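Local coordinates for response regulator receiver domain protein (CheY) (Rhodospirillum rubrum, PDB 3HEB) that probably acts as a phosphorylation-dependent switch in two-component signalling, taking a phosphoryl group on an aspartate from a partner histidine kinase, at residues A42-Y45 against D50-G53; K79-N84 against S90-L95; T73-L78 against I104-D109; N44-D49 against R59-L64; D12-A17 against A35-T40. One frame throughout, in Å; residues are numbered along the deposited sequence.

Contact 1 (A42-Y45 against D50-G53); sequences ALNY and DKSG
Lys-51 lays its ammonium end against the outer flank of helix 39-47, where NZ comes within 3.5 Å of Asn-44 CA. The same nitrogen is 4.0 Å from Asn-44 CB and passes Leu-43 O at 4.2 Å, a distance at which the carbonyl can exert at most a weak electrostatic pull. The chain is bent at chi2 (-56°), which brings its outer half nearer the helix. A weak hydrogen bond from NZ to Gly-48 O, just past the helix end, gives the charge a closer partner. The loop that carries Lys-51 follows helix 39-47 of the receiver fold and leads back toward strand 61-65, so the lysine bridges a helix and its own trailing loop. Within that loop Asp-50 and Ser-52 form an Asx turn: Asp-50 OD1 accepts from Ser-52 N at 2.8 Å on its anti lone pair, while Ser-52 OG reaches the same oxygen at 2.6 Å from above the carboxylate plane. Two bonds thus grip one carboxylate oxygen. Between them Lys-51 takes a positive phi (68°), and beyond it Gly-53 adopts backbone angles at which a CB would jam against the preceding carbonyl oxygen.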
# COMPACT_ATOMS: atom_id res chain seq x y z
N ALA A 42 15.07 -5.82 15.08
CA ALA A 42 13.78 -5.50 14.47
C ALA A 42 12.88 -6.73 14.50
O ALA A 42 11.71 -6.64 14.85
CB ALA A 42 13.97 -5.00 13.04
N LEU A 43 13.43 -7.89 14.14
CA LEU A 43 12.65 -9.12 14.16
C LEU A 43 12.36 -9.50 15.62
O LEU A 43 11.31 -10.06 15.92
CB LEU A 43 13.41 -10.26 13.47
CG LEU A 43 13.55 -10.17 11.95
CD1 LEU A 43 14.49 -11.26 11.46
CD2 LEU A 43 12.19 -10.30 11.29
N ASN A 44 13.29 -9.18 16.51
CA ASN A 44 13.11 -9.47 17.93
C ASN A 44 11.84 -8.79 18.46
O ASN A 44 11.00 -9.42 19.11
CB ASN A 44 14.30 -8.96 18.74
CG ASN A 44 14.01 -8.91 20.22
OD1 ASN A 44 13.79 -9.94 20.85
ND2 ASN A 44 13.99 -7.70 20.78
N TYR A 45 11.72 -7.50 18.18
CA TYR A 45 10.58 -6.70 18.61
C TYR A 45 9.27 -7.22 18.02
O TYR A 45 8.26 -7.35 18.71
CB TYR A 45 10.79 -5.25 18.19
CG TYR A 45 9.56 -4.38 18.35
CD1 TYR A 45 9.10 -4.01 19.62
CD2 TYR A 45 8.83 -3.96 17.23
CE1 TYR A 45 7.95 -3.26 19.78
CE2 TYR A 45 7.67 -3.20 17.38
CZ TYR A 45 7.23 -2.85 18.66
OH TYR A 45 6.08 -2.12 18.83
N ASP A 50 10.44 -15.66 21.90
CA ASP A 50 9.97 -17.00 21.56
C ASP A 50 9.89 -17.14 20.04
O ASP A 50 9.76 -18.25 19.52
CB ASP A 50 8.61 -17.27 22.21
CG ASP A 50 7.61 -16.16 21.97
OD1 ASP A 50 7.35 -15.82 20.79
OD2 ASP A 50 7.08 -15.62 22.97
N LYS A 51 9.96 -16.01 19.35
CA LYS A 51 9.90 -15.94 17.88
C LYS A 51 8.56 -16.32 17.26
O LYS A 51 8.47 -16.48 16.04
CB LYS A 51 11.01 -16.81 17.27
CG LYS A 51 12.42 -16.35 17.64
CD LYS A 51 12.63 -14.89 17.27
CE LYS A 51 13.85 -14.29 17.95
NZ LYS A 51 13.92 -12.82 17.69
N SER A 52 7.52 -16.42 18.08
CA SER A 52 6.18 -16.78 17.63
C SER A 52 5.40 -15.60 17.03
O SER A 52 4.41 -15.80 16.32
CB SER A 52 5.37 -17.36 18.79
OG SER A 52 5.06 -16.36 19.74
N GLY A 53 5.84 -14.38 17.33
CA GLY A 53 5.17 -13.20 16.82
C GLY A 53 3.99 -12.79 17.68
O GLY A 53 3.32 -11.80 17.40

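Contact 2 (K79-N84 against S90-L95); sequences KLVKEN and SPVVIL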
# COMPACT_ATOMS: atom_id res chain seq x y z
N LYS A 79 9.33 -11.38 4.21
CA LYS A 79 8.80 -12.73 4.06
C LYS A 79 8.28 -13.26 5.39
O LYS A 79 7.21 -13.85 5.44
CB LYS A 79 9.88 -13.68 3.52
CG LYS A 79 9.45 -15.14 3.50
CD LYS A 79 10.42 -16.03 2.72
CE LYS A 79 10.28 -15.81 1.21
NZ LYS A 79 11.18 -16.68 0.38
N LEU A 80 9.05 -13.04 6.45
CA LEU A 80 8.67 -13.50 7.79
C LEU A 80 7.45 -12.79 8.35
O LEU A 80 6.62 -13.40 9.01
CB LEU A 80 9.84 -13.33 8.75
CG LEU A 80 11.12 -14.13 8.44
CD1 LEU A 80 12.13 -13.88 9.54
CD2 LEU A 80 10.80 -15.62 8.35
N VAL A 81 7.37 -11.48 8.09
CA VAL A 81 6.26 -10.66 8.58
C VAL A 81 4.94 -11.01 7.91
O VAL A 81 3.90 -11.06 8.57
CB VAL A 81 6.53 -9.15 8.32
CG1 VAL A 81 5.29 -8.33 8.68
CG2 VAL A 81 7.73 -8.69 9.12
N LYS A 82 5.00 -11.25 6.60
CA LYS A 82 3.81 -11.57 5.82
C LYS A 82 3.34 -13.02 5.85
O LYS A 82 2.30 -13.35 5.28
CB LYS A 82 4.01 -11.13 4.35
CG LYS A 82 3.99 -9.62 4.14
CD LYS A 82 2.67 -9.01 4.61
CE LYS A 82 2.71 -7.48 4.55
NZ LYS A 82 1.44 -6.86 5.06
N GLU A 83 4.11 -13.88 6.52
CA GLU A 83 3.75 -15.29 6.64
C GLU A 83 3.15 -15.62 8.01
O GLU A 83 2.30 -16.49 8.10
CB GLU A 83 4.98 -16.16 6.37
CG GLU A 83 5.06 -16.67 4.94
CD GLU A 83 6.48 -16.99 4.50
OE1 GLU A 83 7.21 -17.66 5.26
OE2 GLU A 83 6.87 -16.57 3.39
N ASN A 84 3.60 -14.92 9.05
CA ASN A 84 3.11 -15.13 10.40
C ASN A 84 1.81 -14.38 10.70
O ASN A 84 1.70 -13.18 10.47
CB ASN A 84 4.20 -14.73 11.39
CG ASN A 84 3.68 -14.59 12.82
OD1 ASN A 84 2.93 -13.67 13.14
ND2 ASN A 84 4.08 -15.52 13.69
N SER A 90 -0.05 -6.35 9.04
CA SER A 90 0.64 -5.08 9.19
C SER A 90 1.14 -4.62 7.84
O SER A 90 1.87 -5.34 7.16
CB SER A 90 1.83 -5.22 10.13
OG SER A 90 1.42 -5.38 11.47
N PRO A 91 0.73 -3.40 7.42
CA PRO A 91 1.20 -2.90 6.13
C PRO A 91 2.71 -2.71 6.15
O PRO A 91 3.28 -2.23 7.13
CB PRO A 91 0.44 -1.58 5.96
CG PRO A 91 0.12 -1.18 7.35
CD PRO A 91 -0.25 -2.48 8.00
N VAL A 92 3.36 -3.10 5.07
CA VAL A 92 4.80 -2.96 4.98
C VAL A 92 5.13 -2.08 3.80
O VAL A 92 4.70 -2.35 2.68
CB VAL A 92 5.49 -4.32 4.80
CG1 VAL A 92 7.00 -4.13 4.74
CG2 VAL A 92 5.12 -5.24 5.95
N VAL A 93 5.90 -1.03 4.06
CA VAL A 93 6.30 -0.11 3.01
C VAL A 93 7.80 -0.25 2.82
O VAL A 93 8.58 0.08 3.71
CB VAL A 93 5.94 1.36 3.37
CG1 VAL A 93 6.52 2.32 2.35
CG2 VAL A 93 4.42 1.53 3.41
N ILE A 94 8.20 -0.79 1.67
CA ILE A 94 9.61 -0.96 1.38
C ILE A 94 10.14 0.40 0.98
O ILE A 94 9.55 1.08 0.13
CB ILE A 94 9.85 -1.93 0.22
CG1 ILE A 94 9.30 -3.32 0.55
CG2 ILE A 94 11.33 -2.00 -0.08
CD1 ILE A 94 9.96 -3.96 1.75
N LEU A 95 11.24 0.80 1.59
CA LEU A 95 11.84 2.09 1.29
C LEU A 95 13.34 1.81 1.13
O LEU A 95 14.10 1.79 2.10
CB LEU A 95 11.56 3.06 2.44
CG LEU A 95 12.04 4.51 2.32
CD1 LEU A 95 11.53 5.14 1.04
CD2 LEU A 95 11.55 5.30 3.55
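Lys-82 reaches from helix 74-83 to the carbonyl oxygen of Ser-90, at the approach to strand 92-96, and so ties together the second half of a beta-alpha-beta unit, the crossover from strand 61-65 through the helix to the next strand of the parallel sheet. Between the two segments the polar part is this one bond. NZ stands 2.6 Å from Ser-90 O but comes in well above the carbonyl plane, 46° out of it, so the grip is short without following a lone pair. A second carbonyl, that of Arg-88, also accepts from NZ, and the ammonium group pins the connecting loop at two places. With a leucine in place of Lys-82, the carbonyl oxygens of Ser-90 and Arg-88 would probably lose their shared charged donor, and the loop ahead of the strand would be held less firmly.

The apolar part is made by the two valines and the lysine's own methylenes. Val-81 turns CG1 toward the sheet, anti to its own N (chi1 173°), where it meets Val-92 CG2 at 4.1 Å. The lysine shaft runs alongside Val-92 in the opposite sense, bent at chi2 so that its outer carbons skirt the valine before NZ turns to its acceptors. Both valines are buried, and Val-92 also packs on Val-63 of the adjacent strand. One methyl, Val-92 CG2, thus serves two neighbours of the helix: besides Val-81 it carries Lys-82 CE, 3.6 Å away.

Contact 3 (T73-L78 against I104-D109); sequences TGIDIL and IQRCYD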
# COMPACT_ATOMS: atom_id res chain seq x y z
N THR A 73 19.00 -9.24 4.90
CA THR A 73 18.37 -8.48 3.84
C THR A 73 16.93 -8.27 4.27
O THR A 73 16.30 -9.19 4.80
CB THR A 73 18.37 -9.20 2.48
OG1 THR A 73 17.68 -8.39 1.52
CG2 THR A 73 17.70 -10.57 2.60
N GLY A 74 16.42 -7.07 4.05
CA GLY A 74 15.06 -6.77 4.43
C GLY A 74 14.01 -7.63 3.75
O GLY A 74 12.89 -7.77 4.26
N ILE A 75 14.34 -8.21 2.60
CA ILE A 75 13.36 -9.04 1.91
C ILE A 75 12.95 -10.21 2.81
O ILE A 75 11.78 -10.57 2.87
CB ILE A 75 13.90 -9.57 0.56
CG1 ILE A 75 13.72 -8.49 -0.51
CG2 ILE A 75 13.14 -10.84 0.13
CD1 ILE A 75 14.18 -8.91 -1.89
N ASP A 76 13.91 -10.78 3.52
CA ASP A 76 13.58 -11.89 4.40
C ASP A 76 12.77 -11.45 5.62
O ASP A 76 12.00 -12.23 6.17
CB ASP A 76 14.85 -12.62 4.81
CG ASP A 76 15.46 -13.37 3.64
OD1 ASP A 76 14.74 -14.17 3.02
OD2 ASP A 76 16.65 -13.15 3.34
N ILE A 77 12.93 -10.20 6.03
CA ILE A 77 12.15 -9.68 7.15
C ILE A 77 10.71 -9.63 6.64
O ILE A 77 9.78 -10.05 7.33
CB ILE A 77 12.61 -8.26 7.57
CG1 ILE A 77 14.03 -8.31 8.16
CG2 ILE A 77 11.64 -7.67 8.57
CD1 ILE A 77 14.56 -6.99 8.66
N LEU A 78 10.54 -9.14 5.41
CA LEU A 78 9.25 -9.02 4.74
C LEU A 78 8.58 -10.38 4.65
O LEU A 78 7.40 -10.52 4.97
CB LEU A 78 9.45 -8.47 3.32
CG LEU A 78 8.32 -7.84 2.49
CD1 LEU A 78 8.72 -7.93 1.03
CD2 LEU A 78 7.00 -8.55 2.69
N ILE A 104 11.49 -5.13 -7.03
CA ILE A 104 10.19 -4.55 -6.76
C ILE A 104 9.13 -5.64 -6.86
O ILE A 104 8.36 -5.85 -5.92
CB ILE A 104 9.90 -3.41 -7.76
CG1 ILE A 104 10.92 -2.28 -7.54
CG2 ILE A 104 8.49 -2.91 -7.58
CD1 ILE A 104 10.78 -1.12 -8.51
N GLN A 105 9.12 -6.35 -7.98
CA GLN A 105 8.15 -7.42 -8.19
C GLN A 105 8.23 -8.51 -7.11
O GLN A 105 7.21 -9.05 -6.68
CB GLN A 105 8.34 -8.05 -9.57
CG GLN A 105 8.44 -7.02 -10.70
CD GLN A 105 8.64 -7.66 -12.07
OE1 GLN A 105 9.41 -8.61 -12.24
NE2 GLN A 105 7.94 -7.11 -13.07
N ARG A 106 9.45 -8.81 -6.67
CA ARG A 106 9.65 -9.84 -5.65
C ARG A 106 9.04 -9.41 -4.30
O ARG A 106 8.40 -10.21 -3.61
CB ARG A 106 11.14 -10.14 -5.49
CG ARG A 106 11.44 -11.51 -4.89
CD ARG A 106 12.95 -11.75 -4.77
NE ARG A 106 13.27 -13.17 -4.55
CZ ARG A 106 13.52 -14.05 -5.52
NH1 ARG A 106 13.50 -13.68 -6.79
NH2 ARG A 106 13.79 -15.32 -5.21
N CYS A 107 9.25 -8.15 -3.93
CA CYS A 107 8.71 -7.61 -2.68
C CYS A 107 7.18 -7.70 -2.70
O CYS A 107 6.56 -8.15 -1.73
CB CYS A 107 9.15 -6.16 -2.48
SG CYS A 107 10.94 -5.97 -2.12
N TYR A 108 6.57 -7.28 -3.80
CA TYR A 108 5.13 -7.37 -3.89
C TYR A 108 4.70 -8.84 -3.82
O TYR A 108 3.75 -9.18 -3.12
CB TYR A 108 4.63 -6.70 -5.17
CG TYR A 108 4.62 -5.19 -5.09
CD1 TYR A 108 5.57 -4.42 -5.78
CD2 TYR A 108 3.66 -4.52 -4.33
CE1 TYR A 108 5.54 -3.01 -5.73
CE2 TYR A 108 3.63 -3.12 -4.26
CZ TYR A 108 4.57 -2.38 -4.97
OH TYR A 108 4.52 -1.00 -4.91
N ASP A 109 5.41 -9.72 -4.53
CA ASP A 109 5.06 -11.13 -4.49
C ASP A 109 5.19 -11.62 -3.06
O ASP A 109 4.38 -12.42 -2.61
CB ASP A 109 5.96 -11.96 -5.41
CG ASP A 109 5.70 -11.69 -6.88
OD1 ASP A 109 4.63 -11.13 -7.23
OD2 ASP A 109 6.58 -12.04 -7.70
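Ile-75, in the first turn of helix 74-83, points its extended chain across the groove to helix 101-109 and meets Cys-107 there. The two short helical segments run nearly parallel, 23° apart, with their axes 10.2 Å from each other at closest approach, and the groove between them is filled by few side chains. CG1 of the isoleucine lies 4.1 Å from Cys-107 SG. Its chi2 is fully extended (-179°), which carries CD1 past the sulfur to the outer side of the groove, where it touches the aliphatic shaft of Arg-106 at CD, 4.2 Å away. The arginine's contribution here is its carbon chain.

One turn on, Leu-78 takes up the inner side. With CG anti to the backbone N, chi1 -162°, the side chain is thrown out toward the facing helix, and CD1 settles on the backbone of Cys-107, 3.5 Å from its O, as well as 4.0 Å from its CB. Cys-107 is therefore clasped by both residues, sulfur against the isoleucine and CB and carbonyl against the leucine.

Helices 74-83 and 101-109 lie side by side on one face of the receiver sheet, with Ile-94 of strand 92-96 beneath them. Other residues of helix 101-109 meet the second subunit: Asp-109 makes a salt bridge to Arg-89 of that chain. Across the groove itself side chain meets side chain through carbon and sulfur, with one methyl also lying on a backbone carbonyl, so the contact should rest on shape and burial, without a directional bond between the two segments.

Contact 4 (N44-D49 against R59-L64); sequences NYLFGD and RAQLVL
Arg-59 spreads its guanidinium flat over one face of the Tyr-45 ring, the two planes only 21° apart and the centres separated by 4.2 Å. In this cation-pi stack NH1 sits 3.3 Å from Tyr-45 CZ, displaced toward the ring's rim, while the phenolic OH comes over the middle of the guanidinium. The arginine chain is extended from CG to NE, long enough to cross from the loop before strand 61-65 to the helix.

Hydrogen bonding adds to the stack. NH1 also donates to Tyr-45 O, 3.3 Å away at an N-H...O angle of 151°, approaching from above the carbonyl plane. One water joins the same pair: it donates to Tyr-45 O at 3.1 Å and accepts, weakly, from Arg-59 NH2. A single residue thus offers both ring and carbonyl to one cation. A serine in place of Tyr-45 has no ring to offer, and the guanidinium, without its flat support, would probably be freer to turn about its remaining bond to the carbonyl.

Van der Waals contact carries the inner side. Leu-46 CD1 rests on the amide end of Gln-61, 3.9 Å from NE2. That nitrogen has a weak bond to Ser-90 OG, whereas Gln-61 OE1 is buried without a partner in the model.

Around this site helix 39-47 packs on one face of the parallel sheet typical of receiver domains: Tyr-45 touches Val-8 of strand 6-10 and the ring of Phe-36 from strand 33-36, and Gln-61 leans on Thr-6, beside its own strand.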
# COMPACT_ATOMS: atom_id res chain seq x y z
N ASN A 44 13.29 -9.18 16.51
CA ASN A 44 13.11 -9.47 17.93
C ASN A 44 11.84 -8.79 18.46
O ASN A 44 11.00 -9.42 19.11
CB ASN A 44 14.30 -8.96 18.74
CG ASN A 44 14.01 -8.91 20.22
OD1 ASN A 44 13.79 -9.94 20.85
ND2 ASN A 44 13.99 -7.70 20.78
N TYR A 45 11.72 -7.50 18.18
CA TYR A 45 10.58 -6.70 18.61
C TYR A 45 9.27 -7.22 18.02
O TYR A 45 8.26 -7.35 18.71
CB TYR A 45 10.79 -5.25 18.19
CG TYR A 45 9.56 -4.38 18.35
CD1 TYR A 45 9.10 -4.01 19.62
CD2 TYR A 45 8.83 -3.96 17.23
CE1 TYR A 45 7.95 -3.26 19.78
CE2 TYR A 45 7.67 -3.20 17.38
CZ TYR A 45 7.23 -2.85 18.66
OH TYR A 45 6.08 -2.12 18.83
N LEU A 46 9.29 -7.51 16.72
CA LEU A 46 8.13 -7.98 15.99
C LEU A 46 7.67 -9.39 16.34
O LEU A 46 6.46 -9.67 16.37
CB LEU A 46 8.42 -7.91 14.49
CG LEU A 46 7.81 -6.80 13.63
CD1 LEU A 46 7.46 -5.57 14.45
CD2 LEU A 46 8.81 -6.46 12.51
N PHE A 47 8.61 -10.30 16.58
CA PHE A 47 8.27 -11.68 16.88
C PHE A 47 8.48 -12.12 18.32
O PHE A 47 7.91 -13.13 18.75
CB PHE A 47 9.02 -12.62 15.93
CG PHE A 47 8.68 -12.41 14.48
CD1 PHE A 47 9.48 -11.60 13.67
CD2 PHE A 47 7.54 -12.99 13.94
CE1 PHE A 47 9.13 -11.37 12.34
CE2 PHE A 47 7.18 -12.77 12.60
CZ PHE A 47 7.97 -11.95 11.81
N GLY A 48 9.27 -11.36 19.07
CA GLY A 48 9.52 -11.70 20.46
C GLY A 48 10.65 -12.70 20.61
O GLY A 48 11.17 -13.21 19.62
N ASP A 49 11.02 -12.98 21.85
CA ASP A 49 12.10 -13.91 22.14
C ASP A 49 11.72 -15.34 21.77
O ASP A 49 12.58 -16.13 21.38
CB ASP A 49 12.48 -13.83 23.61
CG ASP A 49 12.98 -12.47 24.00
OD1 ASP A 49 13.95 -12.00 23.36
OD2 ASP A 49 12.42 -11.85 24.94
N ARG A 59 -1.60 -5.72 17.42
CA ARG A 59 -0.91 -4.45 17.26
C ARG A 59 -1.29 -3.78 15.95
O ARG A 59 -1.56 -4.44 14.93
CB ARG A 59 0.60 -4.63 17.27
CG ARG A 59 1.23 -4.80 18.64
CD ARG A 59 2.74 -5.00 18.46
NE ARG A 59 3.47 -5.00 19.72
CZ ARG A 59 4.76 -5.29 19.83
NH1 ARG A 59 5.47 -5.61 18.74
NH2 ARG A 59 5.35 -5.24 21.02
N ALA A 60 -1.31 -2.46 15.98
CA ALA A 60 -1.62 -1.67 14.80
C ALA A 60 -0.30 -0.98 14.51
O ALA A 60 0.06 -0.03 15.19
CB ALA A 60 -2.71 -0.65 15.10
N GLN A 61 0.42 -1.47 13.50
CA GLN A 61 1.72 -0.91 13.16
C GLN A 61 2.02 -0.88 11.67
O GLN A 61 1.62 -1.77 10.93
CB GLN A 61 2.80 -1.73 13.87
CG GLN A 61 2.57 -3.22 13.66
CD GLN A 61 3.51 -4.09 14.45
OE1 GLN A 61 4.14 -3.65 15.40
NE2 GLN A 61 3.60 -5.36 14.06
N LEU A 62 2.74 0.15 11.24
CA LEU A 62 3.15 0.29 9.84
C LEU A 62 4.66 0.11 9.90
O LEU A 62 5.32 0.64 10.79
CB LEU A 62 2.82 1.68 9.29
CG LEU A 62 3.46 1.98 7.93
CD1 LEU A 62 2.45 1.76 6.82
CD2 LEU A 62 3.94 3.40 7.87
N VAL A 63 5.23 -0.63 8.95
CA VAL A 63 6.66 -0.83 8.96
C VAL A 63 7.38 -0.29 7.73
O VAL A 63 7.02 -0.59 6.59
CB VAL A 63 7.02 -2.33 9.12
CG1 VAL A 63 6.42 -2.87 10.41
CG2 VAL A 63 6.50 -3.11 7.95
N LEU A 64 8.39 0.55 7.99
CA LEU A 64 9.22 1.11 6.94
C LEU A 64 10.43 0.19 6.91
O LEU A 64 11.09 0.00 7.93
CB LEU A 64 9.67 2.53 7.29
CG LEU A 64 8.76 3.61 6.75
CD1 LEU A 64 8.69 3.51 5.23
CD2 LEU A 64 7.37 3.45 7.37
O HOH W 1 8.52 -6.53 21.67

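Contact 5 (D12-A17 against A35-T40); sequences DDLGHA and AFTDGT. With PO4 (phosphate ion), chain C.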
# COMPACT_ATOMS: atom_id res chain seq x y z
N ASP A 12 19.21 1.23 8.59
CA ASP A 12 20.55 1.20 9.19
C ASP A 12 21.35 2.45 8.87
O ASP A 12 22.30 2.77 9.60
CB ASP A 12 21.32 -0.01 8.68
CG ASP A 12 21.64 0.10 7.21
OD1 ASP A 12 20.72 0.43 6.43
OD2 ASP A 12 22.81 -0.16 6.84
N ASP A 13 21.00 3.14 7.79
CA ASP A 13 21.70 4.36 7.42
C ASP A 13 21.19 5.42 8.37
O ASP A 13 20.03 5.82 8.30
CB ASP A 13 21.40 4.77 5.98
CG ASP A 13 22.22 5.97 5.53
OD1 ASP A 13 22.77 5.94 4.41
OD2 ASP A 13 22.32 6.95 6.29
N LEU A 14 22.05 5.86 9.27
CA LEU A 14 21.66 6.85 10.26
C LEU A 14 21.29 8.18 9.64
O LEU A 14 20.50 8.94 10.20
CB LEU A 14 22.79 7.03 11.28
CG LEU A 14 23.01 5.77 12.12
CD1 LEU A 14 24.11 6.04 13.15
CD2 LEU A 14 21.71 5.38 12.81
N GLY A 15 21.86 8.46 8.48
CA GLY A 15 21.53 9.71 7.84
C GLY A 15 20.11 9.68 7.30
O GLY A 15 19.37 10.64 7.44
N HIS A 16 19.73 8.56 6.68
CA HIS A 16 18.39 8.43 6.14
C HIS A 16 17.39 8.27 7.27
O HIS A 16 16.28 8.80 7.20
CB HIS A 16 18.30 7.21 5.22
CG HIS A 16 19.11 7.35 3.96
ND1 HIS A 16 19.05 6.43 2.94
CD2 HIS A 16 20.02 8.28 3.59
CE1 HIS A 16 19.90 6.79 1.98
NE2 HIS A 16 20.50 7.90 2.36
N ALA A 17 17.79 7.56 8.31
CA ALA A 17 16.90 7.35 9.44
C ALA A 17 16.48 8.68 10.06
O ALA A 17 15.32 8.84 10.43
CB ALA A 17 17.57 6.48 10.49
N ALA A 35 12.63 2.85 16.15
CA ALA A 35 13.65 2.59 15.15
C ALA A 35 14.62 1.45 15.45
O ALA A 35 15.02 1.25 16.59
CB ALA A 35 14.44 3.87 14.90
N PHE A 36 14.99 0.72 14.41
CA PHE A 36 15.94 -0.38 14.54
C PHE A 36 16.96 -0.22 13.42
O PHE A 36 16.59 -0.04 12.26
CB PHE A 36 15.23 -1.74 14.40
CG PHE A 36 14.22 -2.00 15.47
CD1 PHE A 36 14.62 -2.16 16.80
CD2 PHE A 36 12.87 -2.04 15.18
CE1 PHE A 36 13.69 -2.34 17.81
CE2 PHE A 36 11.92 -2.22 16.18
CZ PHE A 36 12.33 -2.37 17.50
N THR A 37 18.25 -0.27 13.77
CA THR A 37 19.29 -0.11 12.76
C THR A 37 19.83 -1.43 12.23
O THR A 37 20.75 -1.44 11.42
CB THR A 37 20.46 0.76 13.29
OG1 THR A 37 21.00 0.18 14.48
CG2 THR A 37 19.96 2.16 13.60
N ASP A 38 19.25 -2.54 12.69
CA ASP A 38 19.64 -3.87 12.22
C ASP A 38 18.39 -4.73 12.18
O ASP A 38 17.43 -4.47 12.91
CB ASP A 38 20.70 -4.50 13.14
CG ASP A 38 20.16 -4.83 14.51
OD1 ASP A 38 19.35 -5.76 14.63
OD2 ASP A 38 20.55 -4.15 15.48
N GLY A 39 18.39 -5.75 11.32
CA GLY A 39 17.23 -6.62 11.20
C GLY A 39 16.95 -7.54 12.37
O GLY A 39 15.80 -7.89 12.61
N THR A 40 18.01 -7.94 13.08
CA THR A 40 17.90 -8.84 14.22
C THR A 40 16.99 -8.29 15.31
O THR A 40 16.01 -8.91 15.70
CB THR A 40 19.29 -9.12 14.84
OG1 THR A 40 20.08 -9.87 13.91
CG2 THR A 40 19.17 -9.90 16.14
P PO4 C . 21.25 9.43 -1.12
O1 PO4 C . 21.13 11.01 -1.28
O2 PO4 C . 22.08 9.07 0.19
O3 PO4 C . 19.81 8.79 -1.01
O4 PO4 C . 22.00 8.83 -2.38
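Asp-12 brings its CB to 3.1 Å from Thr-37 O, a close approach at the point where the loop after strand 6-10 runs past the loop after strand 33-36. From CB the chain turns away from that carbonyl: CG stands between the backbone N and carbonyl carbon (chi1 67°), and the carboxylate leads inward, where OD1 lies close to OD2 of Asp-66, the predicted phosphorylation site. Like charges gather here, which would probably draw in a cation.

On the outer side Leu-14 CD2 meets Thr-37 CG2 at 3.7 Å, a methyl-to-methyl touch at the surface. Between these residues Asp-13 is the N-cap of helix 14-26, its OD2 taking the N-H of His-16 at 3.1 Å and, weakly, that of Gly-15. Its other oxygen, OD1, hangs over the centre of the His-16 ring. That imidazole points NE2 at O2 of a phosphate ion, 2.9 Å away and near the ring plane; the ion probably comes from the crystallisation liquor. On the other side of the contact, Asp-38 likewise caps helix 39-47.

Asp-12 beside Asp-66, on loops at the carboxyl ends of parallel strands, is consistent with the acidic phosphoacceptor pocket of CheY-like receiver domains.

The five contacts walk across one receiver fold. Contacts 1 and 4 share Asn-44 and Tyr-45 on helix 39-47, their centres about 7 Å apart, and Gly-53 N bonds to Phe-47 O (2.8 Å) between them. Contacts 2 and 3 both use helix 74-83, centres about 8 Å apart, and meet where Ile-94 CG1 lies 4.1 Å from Cys-107 SG. The sheet joins 2 to 4 through Val-93 N and Val-63 O, 2.8 Å apart. Contact 5 lies at the probable phosphoacceptor pocket, through Asp-12 beside Asp-66. The centres of contact 3 and contact 5 are about 17 Å apart. Even so, Ile-77 touches Gly-39 and Phe-36 touches Tyr-45, so the 35-40 segment is in touch with helix 74-83 and with contacts 1 and 4.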